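Local coordinates for Ral guanine nucleotide dissociation stimulator-like 2 (Mus musculus, PDB 4JGW), which probably acts as a guanine nucleotide exchange factor for Ral-type small G proteins and as a putative effector of Ras or Rap, at residues F201-L206 / W294-E299; L212-L217 / N306-Y311; E216-L221 / K434-Y439; V387-G392 / L430-E435. All blocks are in the same frame, centred on the assembly; numbering follows the deposited sequence.

Interaction 1: residues F201-L206 / W294-E299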
# COMPACT_ATOMS: atom_id res chain seq x y z
N PHE A 201 -5.47 31.32 0.76
CA PHE A 201 -5.26 30.54 1.98
C PHE A 201 -3.79 30.51 2.37
O PHE A 201 -2.92 30.68 1.52
CB PHE A 201 -5.78 29.11 1.80
CG PHE A 201 -7.19 29.03 1.28
CD1 PHE A 201 -7.43 28.67 -0.04
CD2 PHE A 201 -8.27 29.31 2.11
CE1 PHE A 201 -8.73 28.59 -0.53
CE2 PHE A 201 -9.57 29.23 1.64
CZ PHE A 201 -9.81 28.87 0.31
N LEU A 202 -3.52 30.29 3.65
CA LEU A 202 -2.15 30.14 4.13
C LEU A 202 -1.58 28.79 3.70
O LEU A 202 -2.30 27.79 3.65
CB LEU A 202 -2.09 30.32 5.65
CG LEU A 202 -2.25 31.75 6.18
CD1 LEU A 202 -2.67 31.76 7.64
CD2 LEU A 202 -0.97 32.57 5.98
N ALA A 203 -0.28 28.78 3.38
CA ALA A 203 0.37 27.61 2.78
C ALA A 203 0.39 26.39 3.70
O ALA A 203 0.17 25.27 3.25
CB ALA A 203 1.78 27.96 2.33
N ASP A 204 0.66 26.62 4.98
CA ASP A 204 0.65 25.55 5.98
C ASP A 204 -0.75 24.94 6.12
O ASP A 204 -0.88 23.72 6.29
CB ASP A 204 1.20 26.02 7.33
CG ASP A 204 0.51 27.27 7.85
OD1 ASP A 204 0.38 28.26 7.08
OD2 ASP A 204 0.11 27.28 9.03
N HIS A 205 -1.78 25.78 6.04
CA HIS A 205 -3.17 25.31 6.10
C HIS A 205 -3.52 24.45 4.89
O HIS A 205 -4.20 23.43 5.02
CB HIS A 205 -4.15 26.48 6.22
CG HIS A 205 -4.10 27.19 7.54
ND1 HIS A 205 -4.53 28.49 7.69
CD2 HIS A 205 -3.66 26.79 8.75
CE1 HIS A 205 -4.37 28.86 8.95
NE2 HIS A 205 -3.84 27.85 9.62
N LEU A 206 -3.07 24.88 3.71
CA LEU A 206 -3.28 24.14 2.48
C LEU A 206 -2.62 22.76 2.56
O LEU A 206 -3.25 21.75 2.24
CB LEU A 206 -2.75 24.92 1.27
CG LEU A 206 -3.52 26.18 0.87
CD1 LEU A 206 -2.62 27.18 0.16
CD2 LEU A 206 -4.74 25.85 0.02
N TRP A 294 2.92 27.60 -4.50
CA TRP A 294 2.90 26.14 -4.59
C TRP A 294 4.19 25.50 -4.09
O TRP A 294 4.16 24.42 -3.50
CB TRP A 294 2.59 25.68 -6.02
CG TRP A 294 1.14 25.79 -6.38
CD1 TRP A 294 0.58 26.65 -7.28
CD2 TRP A 294 0.06 25.01 -5.84
NE1 TRP A 294 -0.78 26.46 -7.34
CE2 TRP A 294 -1.12 25.46 -6.46
CE3 TRP A 294 -0.02 23.99 -4.88
CZ2 TRP A 294 -2.38 24.91 -6.17
CZ3 TRP A 294 -1.27 23.45 -4.59
CH2 TRP A 294 -2.43 23.91 -5.24
N ILE A 295 5.32 26.18 -4.34
CA ILE A 295 6.62 25.76 -3.81
C ILE A 295 6.56 25.69 -2.28
O ILE A 295 7.01 24.72 -1.67
CB ILE A 295 7.77 26.70 -4.28
CG1 ILE A 295 8.10 26.45 -5.76
CG2 ILE A 295 9.02 26.50 -3.43
CD1 ILE A 295 8.92 27.55 -6.41
N ARG A 296 5.99 26.74 -1.68
CA ARG A 296 5.86 26.83 -0.23
C ARG A 296 4.87 25.79 0.31
O ARG A 296 5.09 25.23 1.39
CB ARG A 296 5.45 28.25 0.18
CG ARG A 296 5.19 28.45 1.67
CD ARG A 296 6.42 28.18 2.54
NE ARG A 296 7.52 29.10 2.25
CZ ARG A 296 7.61 30.35 2.71
NH1 ARG A 296 6.65 30.85 3.49
NH2 ARG A 296 8.65 31.09 2.39
N VAL A 297 3.80 25.54 -0.43
CA VAL A 297 2.83 24.49 -0.08
C VAL A 297 3.51 23.11 -0.08
O VAL A 297 3.28 22.30 0.82
CB VAL A 297 1.60 24.50 -1.02
CG1 VAL A 297 0.75 23.24 -0.83
CG2 VAL A 297 0.76 25.74 -0.77
N ALA A 298 4.35 22.87 -1.09
CA ALA A 298 5.13 21.64 -1.18
C ALA A 298 6.09 21.52 -0.01
O ALA A 298 6.26 20.44 0.54
CB ALA A 298 5.89 21.59 -2.50
N GLU A 299 6.69 22.64 0.38
CA GLU A 299 7.60 22.69 1.53
C GLU A 299 6.87 22.39 2.84
O GLU A 299 7.39 21.67 3.70
CB GLU A 299 8.33 24.03 1.58
CG GLU A 299 9.28 24.23 2.76
CD GLU A 299 10.51 23.33 2.74
OE1 GLU A 299 10.66 22.48 1.83
OE2 GLU A 299 11.34 23.46 3.66
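Ala203 and Val297 bring two helices of the Ras-GEF (CDC25-homology) domain together where helix 203-219 begins, just after the N-cap residue Leu202. Their CA atoms lie only 4.9 Å apart, a spacing possible because a single methyl group stands on one side. That methyl, CB of Ala203, points at helix 284-303 and rests 3.9 Å from CG2 of Val297.

On the buried side, the same CG2 is shared with Leu206, one turn further along, whose CD1 approaches it to 3.8 Å; the two branched side chains cross at about a right angle. The valine has CG1 anti to its backbone N (chi1 168°), which leaves CG2 as the branch that reaches both neighbours. Behind this small apolar cluster, Leu206 goes on to touch Ile447 and Trp450 of helix 445-453, so the first turn of helix 203-219 is wedged between two others.

The other flank is exposed and makes little contact, through a single carbon of Arg296. No hydrogen bond joins the segments there or elsewhere, and the arginine contributes its aliphatic stem rather than its charge. Its chain bends at both chi2 and chi3 (62° and 63°) beyond the point of contact, where Arg296 CG meets Ala203 CB at 3.5 Å.

Interaction 2: residues L212-L217 / N306-Y311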
# COMPACT_ATOMS: atom_id res chain seq x y z
N LEU A 212 -4.71 15.82 5.10
CA LEU A 212 -5.93 15.20 5.63
C LEU A 212 -6.58 14.28 4.59
O LEU A 212 -6.99 13.16 4.92
CB LEU A 212 -6.92 16.26 6.10
CG LEU A 212 -8.12 15.80 6.94
CD1 LEU A 212 -7.70 15.48 8.37
CD2 LEU A 212 -9.20 16.87 6.94
N LEU A 213 -6.68 14.76 3.36
CA LEU A 213 -7.26 13.97 2.27
C LEU A 213 -6.36 12.80 1.88
O LEU A 213 -6.85 11.68 1.68
CB LEU A 213 -7.54 14.86 1.05
CG LEU A 213 -8.62 15.94 1.16
CD1 LEU A 213 -8.45 16.98 0.06
CD2 LEU A 213 -10.03 15.35 1.12
N ASP A 214 -5.05 13.05 1.78
CA ASP A 214 -4.07 12.02 1.45
C ASP A 214 -3.99 10.93 2.53
O ASP A 214 -3.89 9.75 2.20
CB ASP A 214 -2.68 12.63 1.24
CG ASP A 214 -2.59 13.45 -0.04
OD1 ASP A 214 -3.30 13.14 -1.02
OD2 ASP A 214 -1.80 14.41 -0.05
N ALA A 215 -4.02 11.35 3.79
CA ALA A 215 -3.89 10.44 4.93
C ALA A 215 -5.02 9.42 5.01
O ALA A 215 -4.77 8.22 5.15
CB ALA A 215 -3.77 11.21 6.25
N GLU A 216 -6.27 9.89 4.91
CA GLU A 216 -7.42 9.00 5.02
C GLU A 216 -7.50 8.00 3.86
O GLU A 216 -7.94 6.87 4.05
CB GLU A 216 -8.74 9.77 5.22
CG GLU A 216 -9.22 10.62 4.05
CD GLU A 216 -10.61 11.23 4.28
OE1 GLU A 216 -11.26 10.91 5.30
OE2 GLU A 216 -11.05 12.03 3.42
N LEU A 217 -7.06 8.42 2.68
CA LEU A 217 -6.94 7.52 1.53
C LEU A 217 -5.84 6.48 1.76
O LEU A 217 -6.01 5.31 1.42
CB LEU A 217 -6.67 8.30 0.24
CG LEU A 217 -7.85 9.08 -0.36
CD1 LEU A 217 -7.35 10.04 -1.41
CD2 LEU A 217 -8.92 8.16 -0.94
N ASN A 306 4.21 14.60 4.36
CA ASN A 306 3.30 14.16 3.31
C ASN A 306 4.04 14.17 1.98
O ASN A 306 3.95 15.12 1.20
CB ASN A 306 2.04 15.04 3.26
CG ASN A 306 1.06 14.62 2.17
OD1 ASN A 306 1.22 13.59 1.52
ND2 ASN A 306 0.02 15.43 1.98
N PHE A 307 4.79 13.09 1.73
CA PHE A 307 5.62 12.99 0.54
C PHE A 307 4.81 12.71 -0.72
O PHE A 307 5.31 12.88 -1.83
CB PHE A 307 6.73 11.95 0.74
CG PHE A 307 7.67 12.28 1.87
CD1 PHE A 307 7.51 11.68 3.12
CD2 PHE A 307 8.70 13.19 1.69
CE1 PHE A 307 8.37 11.99 4.18
CE2 PHE A 307 9.56 13.51 2.74
CZ PHE A 307 9.40 12.90 3.99
N SER A 308 3.56 12.28 -0.54
CA SER A 308 2.64 12.10 -1.66
C SER A 308 2.32 13.43 -2.34
O SER A 308 2.44 13.55 -3.57
CB SER A 308 1.35 11.42 -1.19
OG SER A 308 0.48 11.18 -2.28
N SER A 309 1.93 14.44 -1.56
CA SER A 309 1.62 15.76 -2.11
C SER A 309 2.87 16.58 -2.44
O SER A 309 2.83 17.43 -3.34
CB SER A 309 0.66 16.54 -1.22
OG SER A 309 -0.68 16.20 -1.53
N VAL A 310 3.97 16.32 -1.74
CA VAL A 310 5.27 16.89 -2.12
C VAL A 310 5.59 16.52 -3.56
O VAL A 310 5.92 17.39 -4.37
CB VAL A 310 6.43 16.44 -1.19
CG1 VAL A 310 7.79 16.80 -1.79
CG2 VAL A 310 6.29 17.07 0.17
N TYR A 311 5.46 15.24 -3.88
CA TYR A 311 5.73 14.75 -5.23
C TYR A 311 4.69 15.23 -6.24
O TYR A 311 5.03 15.51 -7.38
CB TYR A 311 5.86 13.23 -5.27
CG TYR A 311 6.39 12.73 -6.60
CD1 TYR A 311 7.72 12.96 -6.98
CD2 TYR A 311 5.58 12.03 -7.49
CE1 TYR A 311 8.21 12.51 -8.20
CE2 TYR A 311 6.06 11.57 -8.71
CZ TYR A 311 7.38 11.81 -9.06
OH TYR A 311 7.86 11.36 -10.26
O HOH W 1 -1.30 13.35 -3.22
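Asp214, in the middle of helix 203-219, faces the first turn of helix 307-318, with its CA 7.4 Å from that of Ser308, wide enough for polar side chains to fill the gap. The aspartate points toward it, and a single oxygen carries the direct bonds. OD2 of Asp214 accepts from Ser309 OG at 2.6 Å through its syn lone pair, and from Asn306 ND2 at 2.9 Å through its anti lone pair. The second bond is nearly straight (168° at the hydrogen) and leaves in the plane of the amide, although carboxylate and amide planes stand 73° apart. Gripped from two directions, the carboxylate has little freedom to rotate. OD1 of Asp214 accepts a hydrogen bond from a water 3.0 Å away, which also bonds Ser308 OG.

Asn306 is held at both ends: ND2 has a second partner in Thr211 OG1, while OD1 receives Ser309 N at 3.3 Å from well above the carbonyl plane. A buried carboxylate next to the amino end of a helix would probably be stabilised by the helix dipole. The bond from Ser309 N makes Asn306 the N-cap of helix 307-318, here braced from a neighbouring helix of the catalytic Ras-GEF fold.

Interaction 3: residues E216-L221 / K434-Y439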
# COMPACT_ATOMS: atom_id res chain seq x y z
N GLU A 216 -6.27 9.89 4.91
CA GLU A 216 -7.42 9.00 5.02
C GLU A 216 -7.50 8.00 3.86
O GLU A 216 -7.94 6.87 4.05
CB GLU A 216 -8.74 9.77 5.22
CG GLU A 216 -9.22 10.62 4.05
CD GLU A 216 -10.61 11.23 4.28
OE1 GLU A 216 -11.26 10.91 5.30
OE2 GLU A 216 -11.05 12.03 3.42
N LEU A 217 -7.06 8.42 2.68
CA LEU A 217 -6.94 7.52 1.53
C LEU A 217 -5.84 6.48 1.76
O LEU A 217 -6.01 5.31 1.42
CB LEU A 217 -6.67 8.30 0.24
CG LEU A 217 -7.85 9.08 -0.36
CD1 LEU A 217 -7.35 10.04 -1.41
CD2 LEU A 217 -8.92 8.16 -0.94
N PHE A 218 -4.72 6.91 2.33
CA PHE A 218 -3.62 6.01 2.63
C PHE A 218 -3.99 5.01 3.73
O PHE A 218 -3.53 3.87 3.72
CB PHE A 218 -2.34 6.78 2.98
CG PHE A 218 -1.18 5.89 3.36
CD1 PHE A 218 -0.68 4.94 2.46
CD2 PHE A 218 -0.60 5.99 4.62
CE1 PHE A 218 0.38 4.12 2.82
CE2 PHE A 218 0.47 5.17 4.98
CZ PHE A 218 0.95 4.23 4.08
N LEU A 219 -4.82 5.45 4.67
CA LEU A 219 -5.33 4.57 5.73
C LEU A 219 -6.36 3.57 5.21
O LEU A 219 -6.47 2.46 5.74
CB LEU A 219 -5.93 5.38 6.88
CG LEU A 219 -4.95 6.09 7.82
CD1 LEU A 219 -5.70 6.85 8.91
CD2 LEU A 219 -3.98 5.09 8.44
N ASN A 220 -7.11 3.97 4.18
CA ASN A 220 -8.09 3.10 3.54
C ASN A 220 -7.48 2.18 2.48
O ASN A 220 -8.18 1.37 1.87
CB ASN A 220 -9.24 3.92 2.94
CG ASN A 220 -10.15 4.53 4.00
OD1 ASN A 220 -10.56 3.87 4.95
ND2 ASN A 220 -10.48 5.81 3.83
N LEU A 221 -6.17 2.32 2.26
CA LEU A 221 -5.46 1.51 1.28
C LEU A 221 -5.37 0.05 1.71
O LEU A 221 -4.95 -0.26 2.82
CB LEU A 221 -4.05 2.07 1.02
CG LEU A 221 -3.17 1.35 -0.00
CD1 LEU A 221 -3.60 1.67 -1.43
CD2 LEU A 221 -1.72 1.70 0.20
N LYS A 434 0.27 2.78 10.35
CA LYS A 434 0.11 3.02 11.79
C LYS A 434 0.76 4.35 12.22
O LYS A 434 0.29 5.00 13.16
CB LYS A 434 0.59 1.83 12.63
CG LYS A 434 1.84 2.05 13.49
CD LYS A 434 3.11 1.68 12.74
CE LYS A 434 4.33 2.37 13.33
NZ LYS A 434 5.49 2.30 12.40
N GLU A 435 1.83 4.74 11.53
CA GLU A 435 2.47 6.03 11.78
C GLU A 435 1.60 7.17 11.25
O GLU A 435 1.55 8.25 11.85
CB GLU A 435 3.86 6.08 11.15
CG GLU A 435 4.80 7.08 11.81
CD GLU A 435 6.09 7.31 11.03
OE1 GLU A 435 6.60 6.35 10.41
OE2 GLU A 435 6.59 8.45 11.05
N CYS A 436 0.90 6.92 10.14
CA CYS A 436 -0.05 7.87 9.55
C CYS A 436 -1.21 8.19 10.50
O CYS A 436 -1.74 9.30 10.48
CB CYS A 436 -0.58 7.33 8.22
SG CYS A 436 -1.70 8.45 7.35
N ARG A 437 -1.59 7.21 11.32
CA ARG A 437 -2.64 7.38 12.33
C ARG A 437 -2.29 8.45 13.36
O ARG A 437 -3.18 9.01 14.01
CB ARG A 437 -2.94 6.05 13.03
CG ARG A 437 -3.54 4.99 12.10
CD ARG A 437 -3.99 3.74 12.84
NE ARG A 437 -4.63 2.79 11.93
CZ ARG A 437 -4.03 1.75 11.38
NH1 ARG A 437 -2.75 1.48 11.64
NH2 ARG A 437 -4.70 0.95 10.56
N GLY A 438 -1.00 8.74 13.49
CA GLY A 438 -0.49 9.77 14.41
C GLY A 438 -0.88 11.20 14.10
O GLY A 438 -0.78 12.07 14.97
N TYR A 439 -1.33 11.46 12.86
CA TYR A 439 -1.81 12.79 12.47
C TYR A 439 -2.98 13.26 13.33
O TYR A 439 -3.85 12.46 13.70
CB TYR A 439 -2.25 12.83 11.00
CG TYR A 439 -1.13 12.98 9.99
CD1 TYR A 439 -0.99 12.05 8.96
CD2 TYR A 439 -0.24 14.05 10.04
CE1 TYR A 439 0.02 12.18 8.01
CE2 TYR A 439 0.78 14.18 9.10
CZ TYR A 439 0.91 13.24 8.09
OH TYR A 439 1.90 13.35 7.14
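Leu219 and Cys436 meet where the closing turn of helix 203-219 lies against the end of helix 416-436 in the Ras-GEF (CDC25-homology) domain, their CA atoms 7.3 Å apart. From CB, which points at the other segment, the leucine chain runs to CG, 4.0 Å from Cys436 SG. At the fork, Leu219 CD2 turns to Arg437: it lies 3.7 Å from that residue's CG and also over one face of the guanidinium, 4.2 Å above the plane and displaced toward the rim. The same methyl is 4.1 Å from Cys436 CB, and so spans two consecutive residues. The arginine chain, extended from CG to NE, crosses the leucine at a slant along the exposed border.

Inward, the cysteine has SG anti to its backbone N (chi1 -177°), which delivers the sulfur to the rim of the Phe218 ring. Cys436 SG is 3.8 Å from Phe218 CD2 and 5.2 Å from the ring centroid, 90° off the ring normal: an edge-on sulfur-aromatic contact, with Cys436 CB also in the ring plane. With no hydrogen bond between the segments, cohesion probably comes from apolar burial and dispersion, with a weak sulfur-aromatic contribution, while the guanidinium adds a flat surface to lean on.

Interaction 4: residues V387-G392 / L430-E435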
# COMPACT_ATOMS: atom_id res chain seq x y z
N VAL A 387 2.71 10.50 8.76
CA VAL A 387 3.43 10.35 7.49
C VAL A 387 2.48 9.90 6.38
O VAL A 387 1.53 9.15 6.63
CB VAL A 387 4.65 9.37 7.62
CG1 VAL A 387 4.19 7.92 7.82
CG2 VAL A 387 5.58 9.49 6.42
N VAL A 388 2.72 10.38 5.16
CA VAL A 388 2.03 9.88 3.97
C VAL A 388 3.07 9.69 2.86
O VAL A 388 3.61 10.66 2.33
CB VAL A 388 0.91 10.83 3.46
CG1 VAL A 388 0.19 10.21 2.27
CG2 VAL A 388 -0.08 11.17 4.56
N PRO A 389 3.36 8.42 2.51
CA PRO A 389 4.33 8.18 1.45
C PRO A 389 3.73 8.40 0.06
O PRO A 389 2.51 8.33 -0.11
CB PRO A 389 4.66 6.69 1.63
CG PRO A 389 3.44 6.11 2.21
CD PRO A 389 2.82 7.17 3.06
N TYR A 390 4.60 8.69 -0.90
CA TYR A 390 4.22 8.64 -2.31
C TYR A 390 4.12 7.17 -2.69
O TYR A 390 5.11 6.44 -2.67
CB TYR A 390 5.23 9.38 -3.18
CG TYR A 390 5.06 9.15 -4.67
CD1 TYR A 390 3.83 9.41 -5.30
CD2 TYR A 390 6.11 8.69 -5.46
CE1 TYR A 390 3.67 9.19 -6.67
CE2 TYR A 390 5.95 8.47 -6.82
CZ TYR A 390 4.73 8.73 -7.42
OH TYR A 390 4.57 8.52 -8.77
N LEU A 391 2.90 6.74 -3.02
CA LEU A 391 2.61 5.33 -3.26
C LEU A 391 3.28 4.77 -4.52
O LEU A 391 3.61 3.59 -4.59
CB LEU A 391 1.09 5.10 -3.31
CG LEU A 391 0.55 3.66 -3.32
CD1 LEU A 391 1.06 2.85 -2.12
CD2 LEU A 391 -0.96 3.68 -3.35
N GLY A 392 3.49 5.65 -5.51
CA GLY A 392 4.08 5.27 -6.80
C GLY A 392 5.37 4.48 -6.72
O GLY A 392 5.62 3.61 -7.55
N LEU A 430 2.21 -1.30 5.88
CA LEU A 430 1.46 -1.46 7.13
C LEU A 430 2.04 -0.62 8.27
O LEU A 430 1.29 -0.02 9.04
CB LEU A 430 1.41 -2.93 7.56
CG LEU A 430 0.48 -3.89 6.81
CD1 LEU A 430 0.84 -5.33 7.17
CD2 LEU A 430 -0.98 -3.61 7.13
N ARG A 431 3.37 -0.57 8.37
CA ARG A 431 4.02 0.22 9.41
C ARG A 431 3.92 1.73 9.13
O ARG A 431 3.94 2.54 10.05
CB ARG A 431 5.49 -0.20 9.60
CG ARG A 431 6.49 0.61 8.81
CD ARG A 431 7.93 0.27 9.18
NE ARG A 431 8.82 1.42 8.99
CZ ARG A 431 9.34 1.80 7.83
NH1 ARG A 431 9.08 1.13 6.71
NH2 ARG A 431 10.13 2.87 7.78
N LEU A 432 3.81 2.10 7.85
CA LEU A 432 3.61 3.49 7.49
C LEU A 432 2.17 3.92 7.74
O LEU A 432 1.90 5.09 8.01
CB LEU A 432 4.01 3.75 6.03
CG LEU A 432 5.52 3.76 5.73
CD1 LEU A 432 5.76 3.62 4.24
CD2 LEU A 432 6.22 5.00 6.28
N GLN A 433 1.25 2.96 7.68
CA GLN A 433 -0.16 3.21 7.98
C GLN A 433 -0.39 3.52 9.46
O GLN A 433 -1.16 4.42 9.78
CB GLN A 433 -1.04 2.05 7.52
CG GLN A 433 -1.41 2.09 6.04
CD GLN A 433 -2.23 0.90 5.60
OE1 GLN A 433 -1.96 -0.24 5.99
NE2 GLN A 433 -3.23 1.14 4.76
N LYS A 434 0.27 2.78 10.35
CA LYS A 434 0.11 3.02 11.79
C LYS A 434 0.76 4.35 12.22
O LYS A 434 0.29 5.00 13.16
CB LYS A 434 0.59 1.83 12.63
CG LYS A 434 1.84 2.05 13.49
CD LYS A 434 3.11 1.68 12.74
CE LYS A 434 4.33 2.37 13.33
NZ LYS A 434 5.49 2.30 12.40
N GLU A 435 1.83 4.74 11.53
CA GLU A 435 2.47 6.03 11.78
C GLU A 435 1.60 7.17 11.25
O GLU A 435 1.55 8.25 11.85
CB GLU A 435 3.86 6.08 11.15
CG GLU A 435 4.80 7.08 11.81
CD GLU A 435 6.09 7.31 11.03
OE1 GLU A 435 6.60 6.35 10.41
OE2 GLU A 435 6.59 8.45 11.05
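Between Leu432 and Glu435, the two helix residues that touch Val387, Gln433 points the opposite way and offers NE2 to two carbonyl oxygens, those of Phe218 and Leu221. A single amide nitrogen thus ties helix 416-436 to the end of helix 203-219, leaving the other side of the helix for the incoming loop.

On that side Val387 does most of the touching through one methyl. CG1 of Val387 sits between the backbone N and the carbonyl carbon (chi1 70°), and from there it lies 3.6 Å from Leu432 O. The same CG1 is 3.9 Å from Leu432 CD2. The glutamate chain, extended beyond CG, lies across the valine at a slant: CB and CG give an apolar surface, and the carboxylate carbon, Glu435 CD, lies 3.8 Å from Val387 CG1. The carboxylate itself is claimed by Arg305, with a salt bridge from OE2 to NH1. Arg305 also pairs by backbone hydrogen bonds with Val388, so it is bonded both to the helix, through Glu435, and to the loop.

Helices 392-404 and 416-436 probably correspond to the helical hairpin that, in SOS, displaces switch 1 of the bound G protein. At its base, Pro389 and Leu432 slide past each other in opposite directions, Pro389 CG to Leu432 CD1 at 4.0 Å, with Phe394 of the first arm touching both. On the outer surface Lys434 folds back along its own helix, placing NZ 2.8 Å from Arg431 O and 29° out of the carbonyl plane.

All four contacts belong to the Ras-GEF domain, and three share helix 203-219: interaction 1 takes its start, interaction 2 its middle, interaction 3 its end. Interactions 3 and 4 use overlapping stretches near the end of helix 416-436, their centres 7 Å apart, whereas the centre of interaction 1 is about 21 Å from the centres of both. Interactions 1, 2 and 4 are essentially buried; interaction 3 is partly open, with an arginine along its border. Chemistry varies accordingly: small methyl groups suffice where the helices of interaction 1 come closest, a carboxylate network bridges the wider gap of interaction 2, and interactions 3 and 4 rest mainly on apolar surfaces. Val388 CB and Tyr390 join interaction 4 to interaction 2, touching Asn306 and Tyr311.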